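Local coordinates for Lmo2470 protein (PDB 5HL3), which is a calcium-binding internalin with leucine-rich repeats that interacts with afadin and facilitates basement membrane crossing by Listeria monocytogenes, at residues A[255-260]-A[291-296]. Numbering follows the deposited sequence.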
ATOM      1  N   ASN A 255     -11.813   9.937  18.065  1.00 15.19           N
ATOM      2  CA  ASN A 255     -13.100   9.624  17.433  1.00 15.69           C
ATOM      3  C   ASN A 255     -13.225   8.207  16.905  1.00 15.28           C
ATOM      4  O   ASN A 255     -14.317   7.696  16.776  1.00 15.74           O
ATOM      5  CB  ASN A 255     -13.403  10.578  16.271  1.00 16.05           C
ATOM      6  CG  ASN A 255     -13.595  12.001  16.714  1.00 16.75           C
ATOM      7  OD1 ASN A 255     -13.890  12.290  17.891  1.00 17.28           O
ATOM      8  ND2 ASN A 255     -13.472  12.918  15.769  1.00 16.99           N
ATOM      9  N   VAL A 256     -12.087   7.584  16.631  1.00 14.51           N
ATOM     10  CA  VAL A 256     -12.045   6.259  16.025  1.00 14.15           C
ATOM     11  C   VAL A 256     -11.206   5.288  16.840  1.00 13.70           C
ATOM     12  O   VAL A 256     -10.763   4.261  16.330  1.00 13.34           O
ATOM     13  CB  VAL A 256     -11.522   6.370  14.568  1.00 13.83           C
ATOM     14  CG1 VAL A 256     -12.500   7.155  13.709  1.00 14.42           C
ATOM     15  CG2 VAL A 256     -10.121   6.967  14.512  1.00 13.35           C
ATOM     16  N   LEU A 257     -11.026   5.576  18.118  1.00 13.85           N
ATOM     17  CA  LEU A 257     -10.156   4.743  18.962  1.00 13.53           C
ATOM     18  C   LEU A 257     -10.576   3.275  18.993  1.00 13.60           C
ATOM     19  O   LEU A 257      -9.727   2.377  19.034  1.00 13.26           O
ATOM     20  CB  LEU A 257     -10.095   5.346  20.387  1.00 13.87           C
ATOM     21  CG  LEU A 257      -9.154   4.637  21.379  1.00 13.67           C
ATOM     22  CD1 LEU A 257      -7.737   4.429  20.897  1.00 13.02           C
ATOM     23  CD2 LEU A 257      -9.215   5.378  22.721  1.00 14.14           C
ATOM     24  N   ASP A 258     -11.879   3.015  18.910  1.00 14.15           N
ATOM     25  CA  ASP A 258     -12.377   1.634  18.916  1.00 14.67           C
ATOM     26  C   ASP A 258     -12.065   0.815  17.664  1.00 14.04           C
ATOM     27  O   ASP A 258     -12.349  -0.354  17.623  1.00 14.35           O
ATOM     28  CB  ASP A 258     -13.887   1.567  19.232  1.00 16.14           C
ATOM     29  CG  ASP A 258     -14.764   2.340  18.240  1.00 17.26           C
ATOM     30  OD1 ASP A 258     -14.221   3.122  17.417  1.00 18.19           O
ATOM     31  OD2 ASP A 258     -16.036   2.230  18.366  1.00 20.00           O
ATOM     32  N   THR A 259     -11.464   1.441  16.645  1.00 13.53           N
ATOM     33  CA  THR A 259     -11.112   0.748  15.400  1.00 13.25           C
ATOM     34  C   THR A 259      -9.623   0.506  15.281  1.00 12.73           C
ATOM     35  O   THR A 259      -9.186  -0.172  14.369  1.00 12.58           O
ATOM     36  CB  THR A 259     -11.508   1.582  14.146  1.00 13.31           C
ATOM     37  OG1 THR A 259     -10.658   2.726  14.016  1.00 13.02           O
ATOM     38  CG2 THR A 259     -12.966   1.998  14.181  1.00 13.93           C
ATOM     39  N   ILE A 260      -8.833   1.033  16.214  1.00 12.55           N
ATOM     40  CA  ILE A 260      -7.382   1.094  16.001  1.00 12.12           C
ATOM     41  C   ILE A 260      -6.606  -0.177  16.333  1.00 12.08           C
ATOM     42  O   ILE A 260      -6.833  -0.844  17.344  1.00 12.33           O
ATOM     43  CB  ILE A 260      -6.779   2.295  16.787  1.00 12.00           C
ATOM     44  CG1 ILE A 260      -7.325   3.609  16.229  1.00 12.11           C
ATOM     45  CG2 ILE A 260      -5.252   2.317  16.727  1.00 11.66           C
ATOM     46  CD1 ILE A 260      -6.900   4.853  16.992  1.00 12.13           C
ATOM     47  N   GLU A 291      -4.082   1.720  27.518  1.00 14.65           N
ATOM     48  CA  GLU A 291      -4.363   1.030  28.771  1.00 15.87           C
ATOM     49  C   GLU A 291      -5.855   0.946  29.009  1.00 16.61           C
ATOM     50  O   GLU A 291      -6.389  -0.155  29.285  1.00 17.00           O
ATOM     51  CB  GLU A 291      -3.661   1.749  29.948  1.00 16.49           C
ATOM     52  CG  GLU A 291      -3.621   0.967  31.257  1.00 17.84           C
ATOM     53  CD  GLU A 291      -4.954   0.862  31.974  1.00 19.06           C
ATOM     54  OE1 GLU A 291      -5.799   1.781  31.915  1.00 19.77           O
ATOM     55  OE2 GLU A 291      -5.163  -0.159  32.658  1.00 20.95           O
ATOM     56  N   GLU A 292      -6.561   2.065  28.831  1.00 16.96           N
ATOM     57  CA  GLU A 292      -7.965   2.097  29.175  1.00 18.13           C
ATOM     58  C   GLU A 292      -8.874   1.362  28.201  1.00 17.42           C
ATOM     59  O   GLU A 292      -9.957   0.922  28.594  1.00 18.10           O
ATOM     60  CB  GLU A 292      -8.437   3.504  29.488  1.00 19.88           C
ATOM     61  CG  GLU A 292      -8.568   4.462  28.370  1.00 21.07           C
ATOM     62  CD  GLU A 292      -8.328   5.924  28.806  1.00 23.57           C
ATOM     63  OE1 GLU A 292      -8.102   6.731  27.881  1.00 26.83           O
ATOM     64  OE2 GLU A 292      -8.286   6.259  30.028  1.00 27.34           O
ATOM     65  N   THR A 293      -8.423   1.194  26.954  1.00 16.01           N
ATOM     66  CA  THR A 293      -9.196   0.429  25.969  1.00 15.76           C
ATOM     67  C   THR A 293      -8.667  -1.005  25.817  1.00 15.68           C
ATOM     68  O   THR A 293      -8.999  -1.707  24.860  1.00 15.37           O
ATOM     69  CB  THR A 293      -9.312   1.148  24.614  1.00 15.14           C
ATOM     70  OG1 THR A 293      -8.013   1.309  24.039  1.00 14.30           O
ATOM     71  CG2 THR A 293      -9.978   2.485  24.785  1.00 15.41           C
ATOM     72  N   ASN A 294      -7.869  -1.466  26.770  1.00 15.98           N
ATOM     73  CA  ASN A 294      -7.473  -2.886  26.813  1.00 16.50           C
ATOM     74  C   ASN A 294      -6.669  -3.360  25.613  1.00 15.55           C
ATOM     75  O   ASN A 294      -6.800  -4.513  25.186  1.00 15.70           O
ATOM     76  CB  ASN A 294      -8.694  -3.771  27.114  1.00 17.78           C
ATOM     77  CG  ASN A 294      -9.301  -3.423  28.447  1.00 19.30           C
ATOM     78  OD1 ASN A 294      -8.607  -3.423  29.459  1.00 20.65           O
ATOM     79  ND2 ASN A 294     -10.567  -3.025  28.442  1.00 20.30           N
HETATM   80  N   MSE A 295      -5.806  -2.485  25.114  1.00 14.67           N
HETATM   81  CA  MSE A 295      -4.943  -2.800  23.991  1.00 14.11           C
HETATM   82  C   MSE A 295      -3.607  -3.367  24.422  1.00 14.10           C
HETATM   83  O   MSE A 295      -2.846  -3.830  23.567  1.00 13.85           O
HETATM   84  CB  MSE A 295      -4.697  -1.536  23.160  1.00 13.81           C
HETATM   85  CG  MSE A 295      -5.997  -1.002  22.533  1.00 14.26           C
HETATM   86 SE   MSE A 295      -5.756   0.710  21.581  1.00 14.70          SE
HETATM   87  CE  MSE A 295      -4.677   0.106  20.071  1.00 14.08           C
ATOM     88  N   LEU A 296      -3.295  -3.368  25.711  1.00 14.56           N
ATOM     89  CA  LEU A 296      -1.994  -3.835  26.140  1.00 14.74           C
ATOM     90  C   LEU A 296      -1.931  -5.338  26.291  1.00 15.36           C
ATOM     91  O   LEU A 296      -2.872  -5.960  26.788  1.00 15.91           O
ATOM     92  CB  LEU A 296      -1.609  -3.198  27.480  1.00 15.08           C
ATOM     93  CG  LEU A 296      -1.550  -1.670  27.535  1.00 14.64           C
ATOM     94  CD1 LEU A 296      -1.282  -1.222  28.988  1.00 15.18           C
ATOM     95  CD2 LEU A 296      -0.546  -1.088  26.558  1.00 13.98           C
TER
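Met295, a selenomethionine in this crystal, sets its terminal methyl against a backbone oxygen: CE lies 3.6 Å from Ile260 O, with the CG2 branch of Ile260 close by at 4.0 Å from the same CE. The side chain runs out extended as far as selenium and then bends (chi3 69°), which turns the methyl onto Ile260. On its way it passes Leu257, whose CD1 stands 4.3 Å from Met295 SE, so one long side chain spans two residues of the facing 255-260 segment. The other branch of Leu257 does the tighter packing. Its CD2 meets Thr293 CG2 methyl to methyl at 3.6 Å, tip to tip; CG of Leu257 is swung anti to the backbone N (chi1 -176°), and that carries both methyls out to the facing loop. Thr293 meets Leu257 through its methyl, while its OG1 is hydrogen-bonded to Gln289 O, one turn back in helix 285-292. The contact is small and made mostly by apolar groups, about 171 Å² in all, and lies at the surface. Each side is held by bonds of its own. Val256 O takes both Thr259 N and Thr259 OG1, the hydroxyl at 2.8 Å and in the carbonyl plane, and this double grip closes the turn that carries Leu257. Across from it, Asn294, with positive phi, is the C-prime residue of a Schellman motif, which ends the helix; on either side of it in sequence, Thr293 and Met295 both point toward 255-260. Met295 O also accepts a bond from Gln263 NE2, just beyond strand 260-261, the last of the parallel leucine-rich-repeat sheet. The contact therefore belongs to the junction where an internalin's leucine-rich-repeat array passes into the beta-sheet domain that follows it.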